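Increased sodium tolerance protein 1 (Saccharomyces cerevisiae, PDB 3GGY) regulates the recruitment of the ATPase Vps4 to the ESCRT-III complex late in multivesicular-body cargo sorting, the present chain being its N-terminal domain. Local coordinates at residues H62-I65 with H66-L69; E153-I156 with K157-P161; T47-E50 with Q51-H54; V182-S185 with K186-S190. All coordinates share one frame; numbering follows the deposited sequence.

Contact 1: residues H62-I65 with H66-L69; sequences HDDI and HIEL
Glu68 reaches back along the helix over the preceding turn, where its CG lies 3.2 Å from Asp64 O. The first torsion sets this course: CG is anti to the carbonyl carbon of Glu68 (chi1 -60°), and the chain then runs extended until Glu68 OE1 stands 3.7 Å from Ile65 CA, a touch made alongside the backbone. The same oxygen forms a salt bridge with Lys158 of helix 153-159, so the carboxylate is held from the neighbouring helix while its methylenes rest on this one. With an alanine here, the ammonium of Lys158 would probably lose its charged mate and the surface over Asp64 and Ile65 would be left barer.

His62 and His66 follow one another by one helical turn. His66 CB lies oblique to the His62 ring, 4.4 Å from His62 CE1, but the two imidazoles do not stack. His66 carries its ring away from that turn, with CG anti to the backbone N (chi1 -170°), and its NE2 is hydrogen-bonded to Glu121.

All eight residues belong to helix 50-82, the second arm of the long helical hairpin of this ESCRT-III-like domain, and regular i to i+4 bonds such as His66 N to His62 O (2.9 Å) run through them. On the side that meets helix 8-46, Ile67 CG1 lies 3.3 Å from Asp63 O, and Ile67 CD1 comes within 4.2 Å of Asp64 OD1. The other carboxylate oxygen, Asp64 OD2, is taken by Arg38 in a salt bridge and by the hydroxyl of Tyr172.

Contact 2: residues E153-I156 with K157-P161; sequences EKII and KKCSP
Lys157 N donates to Glu153 O at 2.9 Å, the first of four i to i+4 bonds between the two segments of the short helix 153-159, and it is followed by the same pairing of Lys158 with Lys154 and of Cys159 with Ile155. The last, Ser160 N to Ile156 O at 3.1 Å, comes where the chain leaves helical geometry, since Ser160 has a phi of -135° and Pro161 carries the chain onward as a loop. The helix lies in the ESCRT-III-like domain between helices 50-82 and 105-115, both of which its side chains touch.

The outer side is charged. Glu153 bends at chi2 and brings OE2 to 3.7 Å from Lys157 CD, the two chains meeting at a slant. In Lys157 the bends at chi2 and chi3 turn the ammonium back from the acid, and Glu153 OE2 stays 5.5 Å from Lys157 NZ. What meets is therefore carboxylate against methylene, with the opposite charges interacting at most across a distance. Lys157 CG also sits close over Glu153 O.

Inside, the helix presents Ile155 and Cys159 to Tyr114, and Ile155 CG2 lies 4.2 Å from Cys159 SG as an apolar touch one turn apart. At the C-terminal end, a water joins the last turn to the residue after it: it donates to Ile156 O at 2.6 Å and is hydrogen-bonded to Ser160 OG at 2.8 Å.

Contact 3: residues T47-E50 with Q51-H54; sequences TNKE and QKAH
Glu50 and Lys49 lay their backbone carbonyls against the turn that follows: Glu50 O takes His54 N at 3.0 Å, and Lys49 O accepts from Ala53 N, also at 3.0 Å. The Glu50 side chain starts with CG anti to the carbonyl carbon and bends at chi2, leaving the helix start to meet Asn189 and Ser190 near the C terminus.

Lys49 and Lys52 lie side by side and point the same way, their chains meeting at Lys49 CD and Lys52 CD, 3.9 Å apart. Lys49 is extended beyond CG, whereas Lys52 runs straight to CD beside the methylenes of Lys49, and the bend at chi3 (73°) then directs CE and NZ. Lys49 NZ and Lys52 NZ stand 4.1 Å apart, and one water accepts from both, at 3.1 Å from Lys49 NZ and 2.7 Å from Lys52 NZ. Its oxygen probably eases the repulsion between the two like charges.

These residues mark the turn of the long helical hairpin in this ESCRT-III-like domain. Helix 8-46 ends in a Schellman motif with Asn48, of positive phi, as its C-prime residue, where Lys49 N returns to Leu44 O and Asn48 N to Leu45 O. Lys49 is at the same time the N-cap of helix 50-82, so a single residue serves the end of one arm and the start of the next. Ala53 faces the hairpin interior: its CB lies 3.4 Å from Lys49 O and packs on Leu44 and Leu45 of the first arm.

Contact 4: residues V182-S185 with K186-S190; sequences VPYS and KLENS
Glu188 CG sits over one face of the Tyr184 ring in a CH-pi contact, 3.5 Å from the ring centroid and 21° off the normal. It is displaced toward the rim, and its closest ring atom is Tyr184 CZ at 3.2 Å. The carboxylate continues across the phenol end nearly flat to it, the two planes 18° apart. Tyr184 has CG anti to its backbone N (chi1 -178°), which places the ring where a residue one turn later can cover it. If an alanine replaced this glutamate, the ring face would probably lose its cover and the phenol would be freer to turn.

Apolar packing lies on the inner side, where Val182 CG1 meets Lys186 CB at 3.7 Å, the two side chains crossing at about a right angle. Val182 and Leu187 also rest on Ala177 of helix 166-179, while Leu187 touches Leu45 and Pro183 touches Leu46 of helix 8-46.

Backbone bonds build the short helix 184-188. Pro183, at the N-cap, accepts from Leu187 N through its carbonyl, and Glu188 N donates to Tyr184 O at 2.9 Å. Near the C terminus, Leu187 O takes two donors, Ser190 N at 3.0 Å and Ser190 OG at 2.6 Å.

A water hydrogen-bonded to Ser185 OG also accepts weakly from Lys186 NZ. The terminal helix thus appears to rest on helices 8-46 and 166-179 mainly through apolar side chains.

Overall arrangement
From the N terminus, contact 3 comes first, at the turn that closes helices 8-46 and 50-82 into a hairpin. Contact 1 follows farther along the second arm, the centres of contacts 1 and 3 lying about 23 Å apart. Contact 2 spans the short helix 153-159, and contact 4 the last one, 184-188. Each bridges only neighbouring turns, and the four run in series with none nested or crossing. In space they form two pairs, with centres 10 Å apart in each. Contacts 1 and 2 tie helix 153-159 to the middle of the hairpin, with Pro161 packed on His62 and Ile65; contacts 3 and 4 bring the C-terminal helix against the hairpin turn.

Contact 1: residues H62-I65 with H66-L69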
ATOM      1  N   HIS A  62      -1.267  10.895   4.219  1.00 10.90           N
ATOM      2  CA  HIS A  62      -0.532   9.643   4.279  1.00 13.13           C
ATOM      3  C   HIS A  62      -1.502   8.465   4.270  1.00 11.29           C
ATOM      4  O   HIS A  62      -1.236   7.445   3.632  1.00 12.22           O
ATOM      5  CB  HIS A  62       0.355   9.589   5.522  1.00 14.00           C
ATOM      6  CG  HIS A  62       1.072   8.287   5.682  1.00 19.89           C
ATOM      7  ND1 HIS A  62       0.456   7.152   6.165  1.00 24.47           N
ATOM      8  CD2 HIS A  62       2.336   7.922   5.360  1.00 21.27           C
ATOM      9  CE1 HIS A  62       1.309   6.144   6.133  1.00 23.94           C
ATOM     10  NE2 HIS A  62       2.457   6.584   5.648  1.00 25.34           N
ATOM     11  N   ASP A  63      -2.625   8.603   4.967  1.00 10.91           N
ATOM     12  CA  ASP A  63      -3.618   7.531   5.000  1.00 11.20           C
ATOM     13  C   ASP A  63      -4.136   7.216   3.599  1.00  8.97           C
ATOM     14  O   ASP A  63      -4.320   6.049   3.254  1.00  9.35           O
ATOM     15  CB  ASP A  63      -4.799   7.894   5.910  1.00 14.21           C
ATOM     16  CG  ASP A  63      -4.419   7.938   7.385  1.00 18.68           C
ATOM     17  OD1 ASP A  63      -3.428   7.287   7.771  1.00 20.29           O
ATOM     18  OD2 ASP A  63      -5.129   8.613   8.160  1.00 21.35           O
ATOM     19  N   ASP A  64      -4.383   8.253   2.796  1.00  9.93           N
ATOM     20  CA  ASP A  64      -4.874   8.058   1.433  1.00  8.83           C
ATOM     21  C   ASP A  64      -3.824   7.377   0.554  1.00  9.44           C
ATOM     22  O   ASP A  64      -4.152   6.525  -0.271  1.00  9.30           O
ATOM     23  CB  ASP A  64      -5.287   9.390   0.800  1.00 10.18           C
ATOM     24  CG  ASP A  64      -6.643   9.880   1.290  1.00 12.86           C
ATOM     25  OD1 ASP A  64      -7.415   9.069   1.857  1.00 12.22           O
ATOM     26  OD2 ASP A  64      -6.939  11.077   1.082  1.00 13.71           O
ATOM     27  N   ILE A  65      -2.561   7.752   0.730  1.00  8.61           N
ATOM     28  CA  ILE A  65      -1.484   7.146  -0.048  1.00  8.83           C
ATOM     29  C   ILE A  65      -1.365   5.663   0.324  1.00  8.33           C
ATOM     30  O   ILE A  65      -1.150   4.806  -0.538  1.00  8.46           O
ATOM     31  CB  ILE A  65      -0.137   7.868   0.219  1.00  9.98           C
ATOM     32  CG1 ILE A  65      -0.178   9.275  -0.385  1.00 12.46           C
ATOM     33  CG2 ILE A  65       1.021   7.073  -0.395  1.00 12.00           C
ATOM     34  CD1 ILE A  65       0.979  10.151   0.027  1.00 11.14           C
ATOM     35  N   HIS A  66      -1.521   5.362   1.607  1.00  7.68           N
ATOM     36  CA  HIS A  66      -1.429   3.985   2.071  1.00  8.57           C
ATOM     37  C   HIS A  66      -2.570   3.154   1.495  1.00  8.23           C
ATOM     38  O   HIS A  66      -2.389   1.991   1.158  1.00  8.35           O
ATOM     39  CB  HIS A  66      -1.467   3.928   3.595  1.00  8.39           C
ATOM     40  CG  HIS A  66      -1.129   2.579   4.150  1.00 10.28           C
ATOM     41  ND1 HIS A  66       0.152   2.068   4.128  1.00 10.79           N
ATOM     42  CD2 HIS A  66      -1.905   1.632   4.727  1.00 11.53           C
ATOM     43  CE1 HIS A  66       0.150   0.863   4.674  1.00 12.90           C
ATOM     44  NE2 HIS A  66      -1.086   0.575   5.045  1.00 11.11           N
ATOM     45  N   ILE A  67      -3.755   3.748   1.382  1.00  7.21           N
ATOM     46  CA  ILE A  67      -4.878   3.015   0.809  1.00  8.90           C
ATOM     47  C   ILE A  67      -4.565   2.689  -0.653  1.00  8.52           C
ATOM     48  O   ILE A  67      -4.872   1.601  -1.127  1.00  9.79           O
ATOM     49  CB  ILE A  67      -6.182   3.840   0.896  1.00  9.51           C
ATOM     50  CG1 ILE A  67      -6.666   3.877   2.348  1.00 11.06           C
ATOM     51  CG2 ILE A  67      -7.245   3.232  -0.012  1.00 11.00           C
ATOM     52  CD1 ILE A  67      -7.727   4.926   2.613  1.00 13.36           C
ATOM     53  N   GLU A  68      -3.940   3.630  -1.360  1.00  9.49           N
ATOM     54  CA  GLU A  68      -3.570   3.402  -2.754  1.00 10.25           C
ATOM     55  C   GLU A  68      -2.576   2.240  -2.820  1.00 10.07           C
ATOM     56  O   GLU A  68      -2.629   1.417  -3.732  1.00  9.82           O
ATOM     57  CB  GLU A  68      -2.931   4.655  -3.348  1.00 13.35           C
ATOM     58  CG  GLU A  68      -3.846   5.865  -3.336  1.00 16.63           C
ATOM     59  CD  GLU A  68      -3.221   7.077  -4.001  1.00 22.31           C
ATOM     60  OE1 GLU A  68      -2.060   7.405  -3.673  1.00 25.46           O
ATOM     61  OE2 GLU A  68      -3.896   7.704  -4.846  1.00 26.56           O
ATOM     62  N   LEU A  69      -1.660   2.181  -1.856  1.00  8.82           N
ATOM     63  CA  LEU A  69      -0.682   1.094  -1.826  1.00  7.58           C
ATOM     64  C   LEU A  69      -1.420  -0.230  -1.709  1.00  8.36           C
ATOM     65  O   LEU A  69      -1.141  -1.173  -2.447  1.00  7.96           O
ATOM     66  CB  LEU A  69       0.279   1.251  -0.635  1.00  8.39           C
ATOM     67  CG  LEU A  69       1.231   0.086  -0.315  1.00  6.95           C
ATOM     68  CD1 LEU A  69       2.206  -0.134  -1.465  1.00 10.63           C
ATOM     69  CD2 LEU A  69       1.998   0.393   0.985  1.00  8.63           C
TER

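Contact 2: residues E153-I156 with K157-P161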
ATOM      1  N   GLU A 153       9.242   1.986  -8.511  1.00 18.13           N
ATOM      2  CA  GLU A 153       9.384   3.266  -7.845  1.00 20.60           C
ATOM      3  C   GLU A 153       8.074   3.664  -7.158  1.00 19.04           C
ATOM      4  O   GLU A 153       8.092   4.212  -6.060  1.00 19.68           O
ATOM      5  CB  GLU A 153       9.786   4.337  -8.860  1.00 24.46           C
ATOM      6  CG  GLU A 153      10.276   5.622  -8.229  1.00 31.31           C
ATOM      7  CD  GLU A 153      11.516   5.407  -7.389  1.00 35.31           C
ATOM      8  OE1 GLU A 153      12.493   4.833  -7.914  1.00 39.19           O
ATOM      9  OE2 GLU A 153      11.517   5.811  -6.206  1.00 38.61           O
ATOM     10  N   LYS A 154       6.946   3.369  -7.799  1.00 19.40           N
ATOM     11  CA  LYS A 154       5.634   3.712  -7.243  1.00 18.78           C
ATOM     12  C   LYS A 154       5.429   3.063  -5.875  1.00 18.64           C
ATOM     13  O   LYS A 154       4.911   3.690  -4.949  1.00 18.29           O
ATOM     14  CB  LYS A 154       4.510   3.288  -8.199  1.00 22.07           C
ATOM     15  CG  LYS A 154       4.362   1.786  -8.404  1.00 25.36           C
ATOM     16  CD  LYS A 154       3.114   1.474  -9.226  1.00 28.25           C
ATOM     17  CE  LYS A 154       2.896  -0.028  -9.388  1.00 27.29           C
ATOM     18  NZ  LYS A 154       1.675  -0.311 -10.209  1.00 30.32           N
ATOM     19  N   ILE A 155       5.844   1.806  -5.750  1.00 15.61           N
ATOM     20  CA  ILE A 155       5.713   1.083  -4.487  1.00 12.73           C
ATOM     21  C   ILE A 155       6.652   1.674  -3.427  1.00 13.18           C
ATOM     22  O   ILE A 155       6.273   1.855  -2.273  1.00 12.18           O
ATOM     23  CB  ILE A 155       6.033  -0.421  -4.678  1.00 12.01           C
ATOM     24  CG1 ILE A 155       4.950  -1.083  -5.539  1.00 13.37           C
ATOM     25  CG2 ILE A 155       6.152  -1.110  -3.324  1.00 11.26           C
ATOM     26  CD1 ILE A 155       3.568  -1.127  -4.891  1.00 14.25           C
ATOM     27  N   ILE A 156       7.880   1.982  -3.818  1.00 12.77           N
ATOM     28  CA  ILE A 156       8.819   2.550  -2.861  1.00 12.53           C
ATOM     29  C   ILE A 156       8.296   3.892  -2.328  1.00 13.55           C
ATOM     30  O   ILE A 156       8.419   4.193  -1.144  1.00 14.88           O
ATOM     31  CB  ILE A 156      10.198   2.753  -3.510  1.00 14.48           C
ATOM     32  CG1 ILE A 156      10.798   1.390  -3.865  1.00 18.64           C
ATOM     33  CG2 ILE A 156      11.115   3.519  -2.563  1.00 15.90           C
ATOM     34  CD1 ILE A 156      12.071   1.462  -4.670  1.00 18.74           C
ATOM     35  N   LYS A 157       7.685   4.674  -3.210  1.00 14.19           N
ATOM     36  CA  LYS A 157       7.154   5.984  -2.848  1.00 15.88           C
ATOM     37  C   LYS A 157       5.913   5.928  -1.968  1.00 14.85           C
ATOM     38  O   LYS A 157       5.724   6.776  -1.101  1.00 15.77           O
ATOM     39  CB  LYS A 157       6.840   6.784  -4.115  1.00 19.11           C
ATOM     40  CG  LYS A 157       8.055   7.045  -4.997  1.00 25.63           C
ATOM     41  CD  LYS A 157       9.116   7.855  -4.266  1.00 30.70           C
ATOM     42  CE  LYS A 157       8.596   9.228  -3.859  1.00 32.96           C
ATOM     43  NZ  LYS A 157       9.621  10.013  -3.118  1.00 36.93           N
ATOM     44  N   LYS A 158       5.063   4.938  -2.192  1.00 13.92           N
ATOM     45  CA  LYS A 158       3.860   4.827  -1.389  1.00 14.05           C
ATOM     46  C   LYS A 158       4.165   4.212  -0.030  1.00 14.18           C
ATOM     47  O   LYS A 158       3.409   4.400   0.918  1.00 16.69           O
ATOM     48  CB  LYS A 158       2.801   4.015  -2.134  1.00 13.36           C
ATOM     49  CG  LYS A 158       2.384   4.669  -3.447  1.00 17.68           C
ATOM     50  CD  LYS A 158       1.083   4.101  -3.981  1.00 20.08           C
ATOM     51  CE  LYS A 158       0.676   4.812  -5.261  1.00 21.88           C
ATOM     52  NZ  LYS A 158       0.528   6.283  -5.066  1.00 25.70           N
ATOM     53  N   CYS A 159       5.272   3.480   0.072  1.00 13.74           N
ATOM     54  CA  CYS A 159       5.649   2.891   1.351  1.00 14.30           C
ATOM     55  C   CYS A 159       6.316   3.968   2.191  1.00 14.46           C
ATOM     56  O   CYS A 159       6.179   3.998   3.411  1.00 16.47           O
ATOM     57  CB  CYS A 159       6.624   1.728   1.158  1.00 13.10           C
ATOM     58  SG  CYS A 159       5.844   0.209   0.600  1.00 12.54           S
ATOM     59  N   SER A 160       7.039   4.860   1.520  1.00 17.99           N
ATOM     60  CA  SER A 160       7.730   5.945   2.199  1.00 20.76           C
ATOM     61  C   SER A 160       7.506   7.253   1.454  1.00 22.24           C
ATOM     62  O   SER A 160       8.411   7.768   0.799  1.00 22.96           O
ATOM     63  CB  SER A 160       9.225   5.642   2.274  1.00 20.09           C
ATOM     64  OG  SER A 160       9.449   4.378   2.880  1.00 22.03           O
ATOM     65  N   PRO A 161       6.289   7.808   1.543  1.00 23.26           N
ATOM     66  CA  PRO A 161       5.989   9.067   0.854  1.00 24.83           C
ATOM     67  C   PRO A 161       6.777  10.248   1.408  1.00 27.09           C
ATOM     68  O   PRO A 161       7.074  10.308   2.603  1.00 27.48           O
ATOM     69  CB  PRO A 161       4.479   9.217   1.048  1.00 24.51           C
ATOM     70  CG  PRO A 161       4.229   8.501   2.349  1.00 24.72           C
ATOM     71  CD  PRO A 161       5.092   7.274   2.215  1.00 22.60           C
TER
HETATM   72  O   HOH W   1       9.922   2.919   0.580  1.00 16.22           O

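Contact 3: residues T47-E50 with Q51-H54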
ATOM      1  N   THR A  47     -14.342  25.053  14.511  1.00 19.60           N
ATOM      2  CA  THR A  47     -14.004  25.504  15.856  1.00 20.41           C
ATOM      3  C   THR A  47     -12.678  26.257  15.969  1.00 20.71           C
ATOM      4  O   THR A  47     -12.100  26.356  17.052  1.00 19.65           O
ATOM      5  CB  THR A  47     -14.013  24.326  16.868  1.00 21.83           C
ATOM      6  OG1 THR A  47     -13.179  23.259  16.395  1.00 22.76           O
ATOM      7  CG2 THR A  47     -15.424  23.810  17.051  1.00 19.31           C
ATOM      8  N   ASN A  48     -12.202  26.776  14.842  1.00 21.18           N
ATOM      9  CA  ASN A  48     -10.978  27.569  14.792  1.00 21.69           C
ATOM     10  C   ASN A  48      -9.687  26.881  15.224  1.00 22.27           C
ATOM     11  O   ASN A  48      -8.744  27.552  15.640  1.00 20.73           O
ATOM     12  CB  ASN A  48     -11.167  28.841  15.629  1.00 25.48           C
ATOM     13  CG  ASN A  48     -12.378  29.658  15.195  1.00 26.71           C
ATOM     14  OD1 ASN A  48     -12.906  30.459  15.968  1.00 33.12           O
ATOM     15  ND2 ASN A  48     -12.813  29.470  13.955  1.00 27.78           N
ATOM     16  N   LYS A  49      -9.635  25.554  15.125  1.00 20.50           N
ATOM     17  CA  LYS A  49      -8.434  24.814  15.508  1.00 20.80           C
ATOM     18  C   LYS A  49      -7.604  24.562  14.252  1.00 21.88           C
ATOM     19  O   LYS A  49      -7.492  23.435  13.773  1.00 20.57           O
ATOM     20  CB  LYS A  49      -8.823  23.495  16.176  1.00 21.36           C
ATOM     21  CG  LYS A  49      -9.630  23.681  17.460  1.00 25.13           C
ATOM     22  CD  LYS A  49     -10.041  22.345  18.063  1.00 28.66           C
ATOM     23  CE  LYS A  49     -10.805  22.532  19.364  1.00 31.87           C
ATOM     24  NZ  LYS A  49     -11.226  21.227  19.949  1.00 35.18           N
ATOM     25  N   GLU A  50      -7.018  25.637  13.731  1.00 22.89           N
ATOM     26  CA  GLU A  50      -6.214  25.591  12.512  1.00 24.96           C
ATOM     27  C   GLU A  50      -5.003  24.671  12.560  1.00 23.79           C
ATOM     28  O   GLU A  50      -4.794  23.859  11.664  1.00 22.90           O
ATOM     29  CB  GLU A  50      -5.783  27.013  12.149  1.00 28.99           C
ATOM     30  CG  GLU A  50      -6.974  27.967  12.067  1.00 35.96           C
ATOM     31  CD  GLU A  50      -7.986  27.555  11.008  1.00 38.01           C
ATOM     32  OE1 GLU A  50      -8.205  26.335  10.820  1.00 42.02           O
ATOM     33  OE2 GLU A  50      -8.577  28.448  10.362  1.00 44.08           O
ATOM     34  N   GLN A  51      -4.209  24.801  13.613  1.00 23.83           N
ATOM     35  CA  GLN A  51      -3.015  23.984  13.773  1.00 24.92           C
ATOM     36  C   GLN A  51      -3.360  22.495  13.765  1.00 22.78           C
ATOM     37  O   GLN A  51      -2.749  21.713  13.040  1.00 23.53           O
ATOM     38  CB  GLN A  51      -2.301  24.362  15.079  1.00 29.41           C
ATOM     39  CG  GLN A  51      -0.982  23.652  15.304  1.00 33.75           C
ATOM     40  CD  GLN A  51      -0.214  24.213  16.486  1.00 38.15           C
ATOM     41  OE1 GLN A  51      -0.708  25.091  17.213  1.00 41.50           O
ATOM     42  NE2 GLN A  51       1.006  23.711  16.688  1.00 39.52           N
ATOM     43  N   LYS A  52      -4.333  22.106  14.581  1.00 20.95           N
ATOM     44  CA  LYS A  52      -4.743  20.709  14.658  1.00 19.96           C
ATOM     45  C   LYS A  52      -5.296  20.219  13.319  1.00 16.96           C
ATOM     46  O   LYS A  52      -5.020  19.095  12.899  1.00 17.02           O
ATOM     47  CB  LYS A  52      -5.788  20.535  15.763  1.00 22.22           C
ATOM     48  CG  LYS A  52      -5.321  21.085  17.098  1.00 27.91           C
ATOM     49  CD  LYS A  52      -6.378  20.977  18.182  1.00 32.23           C
ATOM     50  CE  LYS A  52      -6.569  19.550  18.652  1.00 33.81           C
ATOM     51  NZ  LYS A  52      -7.485  19.503  19.826  1.00 37.40           N
ATOM     52  N   ALA A  53      -6.075  21.059  12.647  1.00 14.12           N
ATOM     53  CA  ALA A  53      -6.641  20.680  11.350  1.00 14.75           C
ATOM     54  C   ALA A  53      -5.505  20.370  10.379  1.00 14.52           C
ATOM     55  O   ALA A  53      -5.569  19.407   9.607  1.00 14.49           O
ATOM     56  CB  ALA A  53      -7.511  21.807  10.800  1.00 14.69           C
ATOM     57  N   HIS A  54      -4.454  21.184  10.433  1.00 15.29           N
ATOM     58  CA  HIS A  54      -3.298  21.001   9.566  1.00 17.19           C
ATOM     59  C   HIS A  54      -2.650  19.650   9.835  1.00 16.35           C
ATOM     60  O   HIS A  54      -2.391  18.881   8.910  1.00 15.66           O
ATOM     61  CB  HIS A  54      -2.281  22.118   9.804  1.00 19.22           C
ATOM     62  CG  HIS A  54      -1.205  22.191   8.766  1.00 23.51           C
ATOM     63  ND1 HIS A  54      -0.135  21.324   8.739  1.00 25.79           N
ATOM     64  CD2 HIS A  54      -1.046  23.021   7.709  1.00 25.12           C
ATOM     65  CE1 HIS A  54       0.639  21.618   7.710  1.00 26.74           C
ATOM     66  NE2 HIS A  54       0.109  22.643   7.068  1.00 26.22           N
TER
HETATM   67  O   HOH W   2      -9.950  18.445  19.244  1.00 43.73           O

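Contact 4: residues V182-S185 with K186-S190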
ATOM      1  N   VAL A 182     -18.054  23.944   4.674  1.00 14.86           N
ATOM      2  CA  VAL A 182     -17.404  24.752   5.702  1.00 13.05           C
ATOM      3  C   VAL A 182     -17.427  26.217   5.282  1.00 12.46           C
ATOM      4  O   VAL A 182     -17.043  26.551   4.165  1.00 15.10           O
ATOM      5  CB  VAL A 182     -15.940  24.315   5.906  1.00 12.25           C
ATOM      6  CG1 VAL A 182     -15.211  25.301   6.813  1.00 12.16           C
ATOM      7  CG2 VAL A 182     -15.903  22.920   6.504  1.00 12.72           C
ATOM      8  N   PRO A 183     -17.867  27.113   6.179  1.00 14.53           N
ATOM      9  CA  PRO A 183     -17.917  28.540   5.838  1.00 15.28           C
ATOM     10  C   PRO A 183     -16.580  29.083   5.333  1.00 16.51           C
ATOM     11  O   PRO A 183     -15.511  28.693   5.804  1.00 16.00           O
ATOM     12  CB  PRO A 183     -18.348  29.196   7.151  1.00 15.24           C
ATOM     13  CG  PRO A 183     -19.166  28.138   7.805  1.00 16.13           C
ATOM     14  CD  PRO A 183     -18.338  26.891   7.556  1.00 14.28           C
ATOM     15  N   TYR A 184     -16.655  30.001   4.378  1.00 15.19           N
ATOM     16  CA  TYR A 184     -15.476  30.616   3.789  1.00 17.00           C
ATOM     17  C   TYR A 184     -14.458  31.095   4.817  1.00 17.29           C
ATOM     18  O   TYR A 184     -13.275  30.771   4.723  1.00 17.75           O
ATOM     19  CB  TYR A 184     -15.886  31.815   2.925  1.00 19.42           C
ATOM     20  CG  TYR A 184     -14.727  32.494   2.229  1.00 20.58           C
ATOM     21  CD1 TYR A 184     -14.159  31.943   1.079  1.00 24.46           C
ATOM     22  CD2 TYR A 184     -14.187  33.682   2.724  1.00 24.86           C
ATOM     23  CE1 TYR A 184     -13.086  32.554   0.439  1.00 26.11           C
ATOM     24  CE2 TYR A 184     -13.109  34.303   2.089  1.00 26.38           C
ATOM     25  CZ  TYR A 184     -12.566  33.731   0.948  1.00 26.42           C
ATOM     26  OH  TYR A 184     -11.497  34.327   0.321  1.00 29.40           O
ATOM     27  N   SER A 185     -14.918  31.878   5.788  1.00 18.12           N
ATOM     28  CA  SER A 185     -14.024  32.427   6.803  1.00 18.57           C
ATOM     29  C   SER A 185     -13.258  31.359   7.568  1.00 18.85           C
ATOM     30  O   SER A 185     -12.079  31.533   7.864  1.00 18.64           O
ATOM     31  CB  SER A 185     -14.803  33.296   7.798  1.00 21.72           C
ATOM     32  OG  SER A 185     -15.725  32.521   8.547  1.00 26.81           O
ATOM     33  N   LYS A 186     -13.928  30.254   7.876  1.00 16.84           N
ATOM     34  CA  LYS A 186     -13.292  29.178   8.624  1.00 16.65           C
ATOM     35  C   LYS A 186     -12.201  28.472   7.828  1.00 17.74           C
ATOM     36  O   LYS A 186     -11.177  28.075   8.386  1.00 16.24           O
ATOM     37  CB  LYS A 186     -14.344  28.160   9.075  1.00 17.66           C
ATOM     38  CG  LYS A 186     -15.427  28.736   9.980  1.00 19.88           C
ATOM     39  CD  LYS A 186     -14.850  29.304  11.271  1.00 21.20           C
ATOM     40  CE  LYS A 186     -15.958  29.775  12.207  1.00 24.92           C
ATOM     41  NZ  LYS A 186     -15.429  30.463  13.420  1.00 25.39           N
ATOM     42  N   LEU A 187     -12.416  28.308   6.527  1.00 18.59           N
ATOM     43  CA  LEU A 187     -11.418  27.640   5.701  1.00 21.91           C
ATOM     44  C   LEU A 187     -10.240  28.559   5.418  1.00 22.91           C
ATOM     45  O   LEU A 187      -9.089  28.131   5.453  1.00 23.83           O
ATOM     46  CB  LEU A 187     -12.021  27.170   4.375  1.00 22.94           C
ATOM     47  CG  LEU A 187     -10.983  26.415   3.542  1.00 25.02           C
ATOM     48  CD1 LEU A 187     -10.596  25.146   4.276  1.00 26.86           C
ATOM     49  CD2 LEU A 187     -11.519  26.088   2.173  1.00 28.34           C
ATOM     50  N   GLU A 188     -10.529  29.825   5.135  1.00 25.61           N
ATOM     51  CA  GLU A 188      -9.478  30.793   4.849  1.00 26.99           C
ATOM     52  C   GLU A 188      -8.495  30.933   6.001  1.00 28.04           C
ATOM     53  O   GLU A 188      -7.288  31.057   5.783  1.00 28.39           O
ATOM     54  CB  GLU A 188     -10.084  32.159   4.531  1.00 28.81           C
ATOM     55  CG  GLU A 188     -10.681  32.256   3.143  1.00 31.10           C
ATOM     56  CD  GLU A 188      -9.660  31.989   2.051  1.00 33.16           C
ATOM     57  OE1 GLU A 188      -8.577  32.613   2.077  1.00 34.53           O
ATOM     58  OE2 GLU A 188      -9.940  31.161   1.162  1.00 35.17           O
ATOM     59  N   ASN A 189      -9.006  30.912   7.227  1.00 28.81           N
ATOM     60  CA  ASN A 189      -8.142  31.043   8.393  1.00 29.48           C
ATOM     61  C   ASN A 189      -7.164  29.873   8.544  1.00 29.99           C
ATOM     62  O   ASN A 189      -6.174  29.985   9.266  1.00 29.23           O
ATOM     63  CB  ASN A 189      -8.980  31.191   9.674  1.00 30.94           C
ATOM     64  CG  ASN A 189      -9.814  32.465   9.689  1.00 32.86           C
ATOM     65  OD1 ASN A 189      -9.460  33.462   9.059  1.00 35.79           O
ATOM     66  ND2 ASN A 189     -10.918  32.442  10.428  1.00 33.57           N
ATOM     67  N   SER A 190      -7.433  28.759   7.861  1.00 29.17           N
ATOM     68  CA  SER A 190      -6.566  27.580   7.946  1.00 28.58           C
ATOM     69  C   SER A 190      -5.514  27.530   6.839  1.00 29.90           C
ATOM     70  O   SER A 190      -4.521  26.802   6.947  1.00 30.87           O
ATOM     71  CB  SER A 190      -7.403  26.305   7.883  1.00 27.99           C
ATOM     72  OG  SER A 190      -7.940  26.118   6.586  1.00 25.82           O
TER
HETATM   73  O   HOH W   3     -15.721  32.888  11.383  1.00 30.87           O